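Local coordinates for protein MtVAO615 (Myceliophthora thermophila, PDB 6F72) that binds FAD bicovalently and is probably an oxidoreductase that reacts rapidly with molecular oxygen once reduced, its substrate still being unknown, at residues 57-62 against 121-126; 67-72 against 116-121; 125-130 against 170-175; 29-34 against 566-571. All coordinates share one frame; numbering follows the deposited sequence.

Contact 1: residues 57-62 against 121-126; sequences TVPQAS and GNYPSY. With NAG (2-acetamido-2-deoxy-beta-D-glucopyranose), chain C.
Thr-57 and Ser-125 meet just past the end of the antiparallel strand pair 54-56 and 126-129, at the edge of the four-stranded sheet of the FAD-binding region. Thr-57 N donates to Ser-125 O at 3.1 Å with an N-H...O angle of 174°, extending the ladder by one more rung. The threonine hydroxyl adds a second tie. With chi1 at -54°, OG1 lies beside its own backbone N and donates to Pro-124 O at 2.6 Å, from above the carbonyl plane. Farther along, Pro-59 CG packs obliquely on the Tyr-123 ring, 3.7 Å from CD2. The phenol OH bonds to Asp-97 OD2, while Asp-97 OD1 accepts from Gln-60 N, giving both segments a shared carboxylate partner. At the outer end, Asn-122 ND2 donates to O7 of a glycan sugar at 2.9 Å and also to Phe-103 O. Two consecutive carbonyls, Pro-124 O and Ser-125 O, therefore take the two donors of one threonine, which satisfies these buried polar atoms and fixes the rotation of the hydroxyl as the chain leaves the strand.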
# COMPACT_ATOMS: atom_id res chain seq x y z
N THR A 57 -19.35 -2.70 -14.81
CA THR A 57 -17.94 -2.49 -15.10
C THR A 57 -17.68 -2.47 -16.61
O THR A 57 -18.11 -3.35 -17.35
CB THR A 57 -17.05 -3.55 -14.42
OG1 THR A 57 -17.34 -3.59 -13.02
CG2 THR A 57 -15.57 -3.23 -14.63
N VAL A 58 -17.03 -1.39 -17.04
CA VAL A 58 -16.49 -1.28 -18.37
C VAL A 58 -15.04 -0.89 -18.14
O VAL A 58 -14.79 0.25 -17.72
CB VAL A 58 -17.21 -0.20 -19.22
CG1 VAL A 58 -16.59 -0.13 -20.61
CG2 VAL A 58 -18.70 -0.49 -19.30
N PRO A 59 -14.09 -1.83 -18.38
CA PRO A 59 -12.67 -1.55 -18.17
C PRO A 59 -12.21 -0.34 -18.96
O PRO A 59 -12.70 -0.11 -20.05
CB PRO A 59 -11.99 -2.84 -18.64
CG PRO A 59 -12.97 -3.90 -18.30
CD PRO A 59 -14.33 -3.27 -18.60
N GLN A 60 -11.30 0.44 -18.39
CA GLN A 60 -10.81 1.68 -19.00
C GLN A 60 -10.22 1.51 -20.42
O GLN A 60 -10.32 2.41 -21.25
CB GLN A 60 -9.80 2.34 -18.06
CG GLN A 60 -9.61 3.83 -18.29
CD GLN A 60 -8.65 4.46 -17.29
OE1 GLN A 60 -7.62 3.88 -16.94
NE2 GLN A 60 -8.99 5.65 -16.83
N ALA A 61 -9.63 0.35 -20.71
CA ALA A 61 -9.04 0.06 -22.03
C ALA A 61 -10.02 -0.55 -23.05
O ALA A 61 -9.60 -1.05 -24.10
CB ALA A 61 -7.78 -0.79 -21.90
N SER A 62 -11.32 -0.50 -22.76
CA SER A 62 -12.32 -0.92 -23.75
C SER A 62 -12.24 -0.08 -25.03
O SER A 62 -12.57 -0.57 -26.11
CB SER A 62 -13.73 -0.86 -23.18
OG SER A 62 -14.14 0.48 -23.12
N GLY A 121 -12.64 -10.45 -16.73
CA GLY A 121 -11.63 -11.29 -16.09
C GLY A 121 -11.71 -11.18 -14.59
O GLY A 121 -12.75 -11.50 -14.01
N ASN A 122 -10.63 -10.70 -13.97
CA ASN A 122 -10.55 -10.52 -12.50
C ASN A 122 -11.32 -9.28 -11.99
O ASN A 122 -11.55 -9.13 -10.78
CB ASN A 122 -9.09 -10.42 -12.05
CG ASN A 122 -8.28 -11.70 -12.31
OD1 ASN A 122 -8.76 -12.83 -12.17
ND2 ASN A 122 -7.02 -11.50 -12.66
N TYR A 123 -11.71 -8.40 -12.91
CA TYR A 123 -12.46 -7.20 -12.57
C TYR A 123 -13.84 -7.59 -12.06
O TYR A 123 -14.38 -8.61 -12.51
CB TYR A 123 -12.58 -6.30 -13.81
CG TYR A 123 -11.36 -5.44 -14.07
CD1 TYR A 123 -10.12 -5.73 -13.48
CD2 TYR A 123 -11.44 -4.34 -14.93
CE1 TYR A 123 -9.01 -4.94 -13.73
CE2 TYR A 123 -10.33 -3.55 -15.18
CZ TYR A 123 -9.12 -3.86 -14.57
OH TYR A 123 -8.02 -3.07 -14.80
N PRO A 124 -14.40 -6.82 -11.10
CA PRO A 124 -15.76 -7.08 -10.60
C PRO A 124 -16.80 -6.85 -11.71
O PRO A 124 -16.56 -6.02 -12.58
CB PRO A 124 -15.95 -6.01 -9.51
CG PRO A 124 -15.10 -4.87 -9.97
CD PRO A 124 -13.89 -5.52 -10.60
N SER A 125 -17.94 -7.54 -11.66
CA SER A 125 -19.04 -7.35 -12.60
C SER A 125 -19.78 -6.01 -12.44
O SER A 125 -20.15 -5.37 -13.43
CB SER A 125 -20.05 -8.48 -12.45
OG SER A 125 -19.49 -9.71 -12.83
N TYR A 126 -20.02 -5.62 -11.19
CA TYR A 126 -20.74 -4.38 -10.85
C TYR A 126 -20.03 -3.63 -9.73
O TYR A 126 -19.42 -4.25 -8.84
CB TYR A 126 -22.18 -4.67 -10.43
CG TYR A 126 -23.07 -5.13 -11.55
CD1 TYR A 126 -23.77 -4.21 -12.35
CD2 TYR A 126 -23.22 -6.50 -11.83
CE1 TYR A 126 -24.58 -4.65 -13.40
CE2 TYR A 126 -24.01 -6.94 -12.87
CZ TYR A 126 -24.70 -6.02 -13.64
OH TYR A 126 -25.50 -6.49 -14.66
C1 NAG C . -4.47 -15.09 -15.76
C2 NAG C . -4.40 -15.42 -14.25
C3 NAG C . -4.13 -16.91 -14.04
C4 NAG C . -5.11 -17.81 -14.80
C5 NAG C . -5.26 -17.34 -16.26
C6 NAG C . -6.42 -18.03 -16.97
C7 NAG C . -3.68 -13.70 -12.63
C8 NAG C . -2.49 -13.03 -12.02
N2 NAG C . -3.40 -14.64 -13.54
O3 NAG C . -4.20 -17.19 -12.63
O4 NAG C . -4.60 -19.16 -14.87
O5 NAG C . -5.47 -15.93 -16.36
O6 NAG C . -6.14 -17.97 -18.37
O7 NAG C . -4.81 -13.39 -12.29

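Contact 2: residues 67-72 against 116-121; sequences SPFGQY and QPCQLG
Phe-69 and Cys-118 bring two surface loops together beside a disulfide, the one that Cys-118 SG forms with Cys-108. One backbone bond crosses: Cys-118 N donates to Ser-67 O at 2.8 Å, with an N-H...O angle of 158°. The same oxygen receives a CA-H...O contact from Pro-117 CA at 3.6 Å. The peptide bond that follows Ser-67, leading into Pro-68, is cis, and Pro-68 CD comes within 3.1 Å of Cys-118 O. The phenylalanine ring supplies the side-chain half of the contact. With chi1 at -55°, CG stands anti to the carbonyl carbon; the ring meets the sulfur by its edge. Cys-118 SG lies 4.8 Å from the Phe-69 ring centroid and 82° off the ring normal, nearly in the ring plane, with CE2 its nearest ring atom at 3.6 Å. Leu-120 CD2 also stands at the rim, 4.4 Å from Phe-69 CZ. One face of the ring is covered from within its own loop by Pro-68 CG, 4.3 Å above the centre. An alanine in place of Phe-69 would probably leave the disulfide sulfur without its aromatic neighbour, and Leu-120 CD2 and Pro-68 CG without the ring they pack on. Beyond the two segments, Val-58 touches Phe-69 and Pro-59 touches Leu-120, so the earlier part of the same loop, just after strand 54-56, packs on this patch. The in-plane approach of SG to CE2 and CD2 is typical of an edge-on cysteine sulfur-aromatic contact, here made by a disulfide-bonded cysteine.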
# COMPACT_ATOMS: atom_id res chain seq x y z
N SER A 67 -15.18 -5.20 -29.21
CA SER A 67 -16.31 -5.88 -28.56
C SER A 67 -15.99 -6.14 -27.06
O SER A 67 -14.80 -6.23 -26.73
CB SER A 67 -16.64 -7.18 -29.30
OG SER A 67 -15.64 -8.17 -29.09
N PRO A 68 -16.99 -6.25 -26.17
CA PRO A 68 -18.40 -6.17 -26.53
C PRO A 68 -19.02 -4.78 -26.28
O PRO A 68 -20.24 -4.63 -26.36
CB PRO A 68 -19.02 -7.23 -25.61
CG PRO A 68 -18.15 -7.22 -24.38
CD PRO A 68 -16.84 -6.57 -24.74
N PHE A 69 -18.18 -3.79 -26.00
CA PHE A 69 -18.65 -2.46 -25.60
C PHE A 69 -18.80 -1.49 -26.78
O PHE A 69 -19.41 -0.42 -26.62
CB PHE A 69 -17.79 -1.86 -24.48
CG PHE A 69 -17.68 -2.75 -23.25
CD1 PHE A 69 -18.78 -2.94 -22.40
CD2 PHE A 69 -16.48 -3.39 -22.95
CE1 PHE A 69 -18.68 -3.76 -21.28
CE2 PHE A 69 -16.38 -4.21 -21.83
CZ PHE A 69 -17.48 -4.40 -20.99
N GLY A 70 -18.27 -1.87 -27.94
CA GLY A 70 -18.37 -1.08 -29.17
C GLY A 70 -17.96 0.37 -29.00
O GLY A 70 -18.67 1.28 -29.44
N GLN A 71 -16.81 0.57 -28.35
CA GLN A 71 -16.34 1.89 -27.96
C GLN A 71 -14.96 2.24 -28.50
O GLN A 71 -14.36 3.22 -28.04
CB GLN A 71 -16.30 1.98 -26.43
CG GLN A 71 -17.63 2.29 -25.76
CD GLN A 71 -17.49 2.41 -24.25
OE1 GLN A 71 -16.72 1.67 -23.61
NE2 GLN A 71 -18.23 3.34 -23.67
N TYR A 72 -14.47 1.45 -29.46
CA TYR A 72 -13.11 1.60 -30.00
C TYR A 72 -12.78 3.02 -30.45
O TYR A 72 -13.54 3.64 -31.20
CB TYR A 72 -12.85 0.61 -31.13
CG TYR A 72 -11.44 0.68 -31.67
CD1 TYR A 72 -10.38 0.02 -31.03
CD2 TYR A 72 -11.15 1.44 -32.81
CE1 TYR A 72 -9.08 0.09 -31.52
CE2 TYR A 72 -9.85 1.52 -33.31
CZ TYR A 72 -8.83 0.84 -32.67
OH TYR A 72 -7.56 0.93 -33.17
N GLN A 116 -9.19 -8.56 -29.95
CA GLN A 116 -9.34 -9.39 -28.75
C GLN A 116 -10.44 -8.79 -27.86
O GLN A 116 -10.36 -7.60 -27.48
CB GLN A 116 -8.01 -9.55 -28.01
CG GLN A 116 -8.04 -10.52 -26.84
CD GLN A 116 -6.78 -10.48 -25.98
OE1 GLN A 116 -5.67 -10.33 -26.49
NE2 GLN A 116 -6.94 -10.64 -24.67
N PRO A 117 -11.48 -9.60 -27.52
CA PRO A 117 -12.65 -9.07 -26.79
C PRO A 117 -12.25 -8.48 -25.46
O PRO A 117 -11.46 -9.10 -24.73
CB PRO A 117 -13.53 -10.32 -26.58
CG PRO A 117 -13.08 -11.30 -27.61
CD PRO A 117 -11.60 -11.06 -27.72
N CYS A 118 -12.77 -7.28 -25.16
CA CYS A 118 -12.56 -6.64 -23.86
C CYS A 118 -13.38 -7.37 -22.80
O CYS A 118 -14.60 -7.16 -22.66
CB CYS A 118 -12.92 -5.14 -23.90
SG CYS A 118 -12.83 -4.34 -22.27
N GLN A 119 -12.67 -8.21 -22.04
CA GLN A 119 -13.28 -9.04 -21.02
C GLN A 119 -12.98 -8.50 -19.62
O GLN A 119 -11.97 -7.82 -19.40
CB GLN A 119 -12.79 -10.49 -21.14
CG GLN A 119 -13.36 -11.24 -22.35
CD GLN A 119 -12.46 -12.37 -22.81
OE1 GLN A 119 -11.85 -13.07 -22.00
NE2 GLN A 119 -12.36 -12.55 -24.13
N LEU A 120 -13.88 -8.82 -18.70
CA LEU A 120 -13.78 -8.36 -17.33
C LEU A 120 -12.66 -9.12 -16.60
O LEU A 120 -11.82 -8.50 -15.97
CB LEU A 120 -15.13 -8.47 -16.63
CG LEU A 120 -16.29 -7.57 -17.11
CD1 LEU A 120 -17.50 -7.74 -16.21
CD2 LEU A 120 -15.91 -6.10 -17.22
N GLY A 121 -12.64 -10.45 -16.73
CA GLY A 121 -11.63 -11.29 -16.09
C GLY A 121 -11.71 -11.18 -14.59
O GLY A 121 -12.75 -11.50 -14.01

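Contact 3: residues 125-130 against 170-175; sequences SYVVNV and SLWMHN. With NAG (2-acetamido-2-deoxy-beta-D-glucopyranose), chain D.
Trp-172 O is gripped twice: Val-130 N donates to it at 3.2 Å, and a water donates to it at 2.7 Å. That water also donates to Val-130 O and accepts from Asn-175 N, spanning the strand ends. Earlier rungs are shorter, with Val-128 N to Ser-170 O at 2.7 Å and Trp-172 N to Val-128 O at 2.9 Å. On one face of the sheet, Val-127 CG1 packs 3.4 Å from Trp-172 CB. Chi1 of -176° sets Trp-172 CG anti to its backbone N, and the indole runs on toward Asn-129, whose ND2 is covalently bonded to C1 of a glycan. Asn-175 ND2 sits 3.3 Å above the indole plane toward the rim and donates weakly to Asn-129 OD1, while the sugar's methyl C8 meets the ring edge 3.9 Å from Trp-172 CZ3. An alanine at Trp-172 would probably leave the Asn-175 amide and the acetyl methyl without their indole support. On the other face, Val-128 and Leu-171 lie side by side under helix 133-146. Parallel strands 126-129 and 150-153, joined through this helix and flanking strand 169-172, form a beta-alpha-beta crossover of the PCMH-type FAD-binding fold.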
# COMPACT_ATOMS: atom_id res chain seq x y z
N SER A 125 -17.94 -7.54 -11.66
CA SER A 125 -19.04 -7.35 -12.60
C SER A 125 -19.78 -6.01 -12.44
O SER A 125 -20.15 -5.37 -13.43
CB SER A 125 -20.05 -8.48 -12.45
OG SER A 125 -19.49 -9.71 -12.83
N TYR A 126 -20.02 -5.62 -11.19
CA TYR A 126 -20.74 -4.38 -10.85
C TYR A 126 -20.03 -3.63 -9.73
O TYR A 126 -19.42 -4.25 -8.84
CB TYR A 126 -22.18 -4.67 -10.43
CG TYR A 126 -23.07 -5.13 -11.55
CD1 TYR A 126 -23.77 -4.21 -12.35
CD2 TYR A 126 -23.22 -6.50 -11.83
CE1 TYR A 126 -24.58 -4.65 -13.40
CE2 TYR A 126 -24.01 -6.94 -12.87
CZ TYR A 126 -24.70 -6.02 -13.64
OH TYR A 126 -25.50 -6.49 -14.66
N VAL A 127 -20.15 -2.31 -9.77
CA VAL A 127 -19.43 -1.41 -8.86
C VAL A 127 -20.44 -0.51 -8.14
O VAL A 127 -21.19 0.24 -8.79
CB VAL A 127 -18.39 -0.55 -9.64
CG1 VAL A 127 -17.73 0.49 -8.75
CG2 VAL A 127 -17.35 -1.42 -10.34
N VAL A 128 -20.46 -0.59 -6.81
CA VAL A 128 -21.31 0.31 -5.98
C VAL A 128 -20.55 1.61 -5.74
O VAL A 128 -19.54 1.62 -5.02
CB VAL A 128 -21.73 -0.32 -4.63
CG1 VAL A 128 -22.60 0.65 -3.83
CG2 VAL A 128 -22.46 -1.62 -4.86
N ASN A 129 -21.02 2.70 -6.36
CA ASN A 129 -20.40 4.01 -6.21
C ASN A 129 -20.90 4.61 -4.88
O ASN A 129 -21.85 5.39 -4.86
CB ASN A 129 -20.71 4.88 -7.43
CG ASN A 129 -20.17 6.30 -7.32
OD1 ASN A 129 -19.41 6.64 -6.40
ND2 ASN A 129 -20.58 7.14 -8.28
N VAL A 130 -20.21 4.23 -3.79
CA VAL A 130 -20.68 4.48 -2.42
C VAL A 130 -20.70 5.97 -2.08
O VAL A 130 -19.72 6.68 -2.29
CB VAL A 130 -19.87 3.66 -1.37
CG1 VAL A 130 -20.26 4.03 0.06
CG2 VAL A 130 -20.04 2.16 -1.59
N SER A 170 -18.49 -4.81 -6.18
CA SER A 170 -17.43 -4.05 -5.51
C SER A 170 -17.96 -2.81 -4.80
O SER A 170 -18.74 -2.05 -5.37
CB SER A 170 -16.34 -3.65 -6.51
OG SER A 170 -15.43 -2.70 -5.94
N LEU A 171 -17.54 -2.64 -3.55
CA LEU A 171 -17.84 -1.43 -2.80
C LEU A 171 -16.73 -0.45 -3.10
O LEU A 171 -15.60 -0.60 -2.64
CB LEU A 171 -17.98 -1.71 -1.30
CG LEU A 171 -18.98 -2.81 -0.96
CD1 LEU A 171 -18.87 -3.23 0.50
CD2 LEU A 171 -20.40 -2.38 -1.31
N TRP A 172 -17.08 0.54 -3.91
CA TRP A 172 -16.09 1.47 -4.42
C TRP A 172 -16.13 2.71 -3.55
O TRP A 172 -17.10 3.46 -3.59
CB TRP A 172 -16.37 1.79 -5.90
CG TRP A 172 -15.37 2.68 -6.58
CD1 TRP A 172 -14.02 2.63 -6.46
CD2 TRP A 172 -15.65 3.72 -7.54
NE1 TRP A 172 -13.43 3.58 -7.25
CE2 TRP A 172 -14.40 4.26 -7.94
CE3 TRP A 172 -16.83 4.25 -8.09
CZ2 TRP A 172 -14.29 5.31 -8.86
CZ3 TRP A 172 -16.72 5.30 -9.02
CH2 TRP A 172 -15.45 5.82 -9.39
N MET A 173 -15.06 2.90 -2.79
CA MET A 173 -14.98 3.88 -1.70
C MET A 173 -14.29 5.17 -2.10
O MET A 173 -14.22 6.11 -1.30
CB MET A 173 -14.20 3.28 -0.50
CG MET A 173 -14.61 1.86 -0.13
SD MET A 173 -16.40 1.67 0.10
CE MET A 173 -16.56 2.53 1.66
N HIS A 174 -13.78 5.19 -3.33
CA HIS A 174 -12.95 6.27 -3.89
C HIS A 174 -13.49 7.69 -3.72
O HIS A 174 -12.70 8.64 -3.58
CB HIS A 174 -12.70 5.99 -5.38
CG HIS A 174 -11.95 7.08 -6.10
ND1 HIS A 174 -10.71 7.52 -5.71
CD2 HIS A 174 -12.27 7.78 -7.21
CE1 HIS A 174 -10.30 8.47 -6.53
NE2 HIS A 174 -11.22 8.64 -7.46
N ASN A 175 -14.81 7.83 -3.74
CA ASN A 175 -15.45 9.14 -3.79
C ASN A 175 -15.87 9.67 -2.42
O ASN A 175 -16.48 10.73 -2.34
CB ASN A 175 -16.63 9.11 -4.73
CG ASN A 175 -16.24 8.74 -6.13
OD1 ASN A 175 -15.45 9.44 -6.76
ND2 ASN A 175 -16.77 7.62 -6.61
C1 NAG D . -20.22 8.53 -8.36
C2 NAG D . -20.01 9.25 -9.71
C3 NAG D . -19.63 10.72 -9.47
C4 NAG D . -20.67 11.44 -8.60
C5 NAG D . -20.82 10.67 -7.29
C6 NAG D . -21.86 11.27 -6.34
C7 NAG D . -19.23 7.68 -11.45
C8 NAG D . -18.02 7.19 -12.19
N2 NAG D . -18.99 8.63 -10.54
O3 NAG D . -19.45 11.39 -10.72
O4 NAG D . -20.21 12.77 -8.31
O5 NAG D . -21.14 9.29 -7.55
O6 NAG D . -23.18 10.90 -6.76
O7 NAG D . -20.34 7.22 -11.68
O HOH W 1 -17.29 6.12 -3.48

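Contact 4: residues 29-34 against 566-571; sequences RVLPGD and DATGRL. With NAG (2-acetamido-2-deoxy-beta-D-glucopyranose), chain B.
Arg-570 crosses Leu-31 and meets Asp-34 tip to tip. CB touches Leu-31 CD1 at 3.7 Å. CG, anti to the backbone N, passes 3.4 Å from Arg-29 O, and CD runs near the same oxygen. The chain bends at chi3 (-73°), which turns NE out of line with the aliphatic stem, near Leu-31 CD1. Beyond the bend, Leu-31 CD1 covers one face of the Arg-570 guanidinium, 3.7 Å above its plane and over its centre. NH1 donates in plane to Arg-29 O at 3.0 Å, on a lone pair, and to Asp-34 OD2 at 2.6 Å. NH2 completes an end-on, two-nitrogen salt bridge by reaching Asp-34 OD1 at 2.9 Å with an N-H...O angle of 172°. Both oxygens use their syn lone pairs, and the carboxylate and guanidinium planes are only 19° apart. Asp-34 OD2 takes a further bond, from Leu-31 N at 2.8 Å, which comes from above the carboxylate plane. The carboxylate is thereby held inside its own turn while it pairs with the arginine, and its negative charge is probably well compensated. At the root of the arginine, Asp-566 OD1 accepts from both Arg-570 N and Thr-568 OG1. Arg-29 N donates to Leu-571 O at 2.8 Å, one residue from each half of the Cys-28 to Cys-572 disulfide. A type II beta turn, Leu-31 to Asp-34, thus meets the type I turn Asp-566 to Gly-569 and the residues after it through a bidentate, nearly coplanar arginine-carboxylate salt bridge that joins the N- and C-terminal ends of the chain.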
# COMPACT_ATOMS: atom_id res chain seq x y z
N ARG A 29 -19.65 -18.88 -4.28
CA ARG A 29 -20.15 -17.59 -4.76
C ARG A 29 -20.56 -17.71 -6.23
O ARG A 29 -19.89 -18.41 -7.00
CB ARG A 29 -19.08 -16.50 -4.64
CG ARG A 29 -18.71 -16.10 -3.23
CD ARG A 29 -19.90 -15.62 -2.43
NE ARG A 29 -19.47 -15.04 -1.16
CZ ARG A 29 -20.26 -14.84 -0.12
NH1 ARG A 29 -21.54 -15.18 -0.16
NH2 ARG A 29 -19.75 -14.31 0.99
N VAL A 30 -21.64 -17.04 -6.59
CA VAL A 30 -22.18 -17.09 -7.96
C VAL A 30 -21.34 -16.24 -8.94
O VAL A 30 -20.80 -15.19 -8.57
CB VAL A 30 -23.69 -16.71 -8.05
CG1 VAL A 30 -24.55 -17.75 -7.34
CG2 VAL A 30 -23.95 -15.30 -7.53
N LEU A 31 -21.26 -16.71 -10.18
CA LEU A 31 -20.48 -16.06 -11.23
C LEU A 31 -21.37 -15.67 -12.41
O LEU A 31 -22.42 -16.30 -12.60
CB LEU A 31 -19.33 -16.97 -11.70
CG LEU A 31 -18.15 -17.17 -10.73
CD1 LEU A 31 -17.05 -17.97 -11.43
CD2 LEU A 31 -17.58 -15.85 -10.23
N PRO A 32 -20.98 -14.63 -13.20
CA PRO A 32 -21.77 -14.36 -14.41
C PRO A 32 -21.79 -15.60 -15.29
O PRO A 32 -20.76 -16.27 -15.45
CB PRO A 32 -21.01 -13.21 -15.10
CG PRO A 32 -20.20 -12.59 -14.01
CD PRO A 32 -19.84 -13.71 -13.08
N GLY A 33 -22.98 -15.94 -15.78
CA GLY A 33 -23.20 -17.18 -16.53
C GLY A 33 -23.98 -18.23 -15.75
O GLY A 33 -24.66 -19.06 -16.35
N ASP A 34 -23.87 -18.20 -14.41
CA ASP A 34 -24.60 -19.13 -13.54
C ASP A 34 -26.10 -18.93 -13.64
O ASP A 34 -26.58 -17.80 -13.79
CB ASP A 34 -24.19 -18.95 -12.07
CG ASP A 34 -22.74 -19.34 -11.80
OD1 ASP A 34 -22.03 -19.73 -12.75
OD2 ASP A 34 -22.33 -19.26 -10.62
N ASP A 566 -11.10 -21.59 -6.95
CA ASP A 566 -10.91 -22.68 -7.93
C ASP A 566 -10.18 -22.18 -9.19
O ASP A 566 -9.87 -20.99 -9.29
CB ASP A 566 -12.20 -23.49 -8.19
CG ASP A 566 -13.19 -22.81 -9.14
OD1 ASP A 566 -12.84 -21.88 -9.91
OD2 ASP A 566 -14.37 -23.24 -9.13
N ALA A 567 -9.91 -23.09 -10.13
CA ALA A 567 -9.13 -22.79 -11.34
C ALA A 567 -9.69 -21.61 -12.15
O ALA A 567 -8.92 -20.80 -12.69
CB ALA A 567 -9.02 -24.03 -12.21
N THR A 568 -11.02 -21.53 -12.20
CA THR A 568 -11.74 -20.51 -12.96
C THR A 568 -11.76 -19.16 -12.20
O THR A 568 -12.06 -18.12 -12.78
CB THR A 568 -13.19 -20.96 -13.27
OG1 THR A 568 -14.04 -20.74 -12.13
CG2 THR A 568 -13.25 -22.44 -13.63
N GLY A 569 -11.44 -19.19 -10.90
CA GLY A 569 -11.42 -17.99 -10.06
C GLY A 569 -12.61 -17.82 -9.13
O GLY A 569 -12.73 -16.80 -8.44
N ARG A 570 -13.50 -18.82 -9.12
CA ARG A 570 -14.68 -18.86 -8.25
C ARG A 570 -14.31 -19.06 -6.78
O ARG A 570 -13.46 -19.90 -6.43
CB ARG A 570 -15.61 -19.99 -8.70
CG ARG A 570 -17.01 -19.93 -8.09
CD ARG A 570 -17.78 -21.21 -8.40
NE ARG A 570 -18.21 -21.31 -9.80
CZ ARG A 570 -19.27 -20.69 -10.31
NH1 ARG A 570 -20.03 -19.90 -9.55
NH2 ARG A 570 -19.58 -20.86 -11.59
N LEU A 571 -14.98 -18.31 -5.91
CA LEU A 571 -14.83 -18.46 -4.47
C LEU A 571 -15.75 -19.56 -3.96
O LEU A 571 -16.97 -19.49 -4.16
CB LEU A 571 -15.08 -17.13 -3.79
CG LEU A 571 -13.87 -16.44 -3.16
CD1 LEU A 571 -12.81 -16.05 -4.18
CD2 LEU A 571 -14.35 -15.22 -2.37
C1 NAG B . -5.23 -20.05 -13.93
C2 NAG B . -5.13 -21.47 -14.50
C3 NAG B . -5.64 -22.50 -13.49
C4 NAG B . -4.97 -22.35 -12.11
C5 NAG B . -4.94 -20.89 -11.63
C6 NAG B . -3.98 -20.73 -10.45
C7 NAG B . -5.27 -21.57 -16.97
C8 NAG B . -6.21 -21.76 -18.14
N2 NAG B . -5.85 -21.62 -15.76
O3 NAG B . -5.39 -23.80 -14.03
O4 NAG B . -5.71 -23.10 -11.14
O5 NAG B . -4.56 -19.97 -12.67
O6 NAG B . -2.63 -20.61 -10.90
O7 NAG B . -4.07 -21.38 -17.15

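How the contacts relate
All four contacts lie on the same side of the chain's centre. Contact 4 encloses the others in sequence; contact 2 is nested within contact 1, and contact 3 begins where contact 1 ends. Strands 54-56, 126-129, 169-172 and 150-153 form one mixed sheet: contact 1 continues its 54-56/126-129 pairing, and contact 3 is its parallel pair, just beyond which Met-173 touches the FAD. Contacts 1 and 2, with centres about 9 Å apart, share Gly-121; contacts 1 and 3 share Ser-125 and Tyr-126. Contact 4, centred about 16 Å from contact 1, touches it through Pro-32 and Ser-125. Surface loops and chain ends are thus connected to the sheet that reaches the FAD.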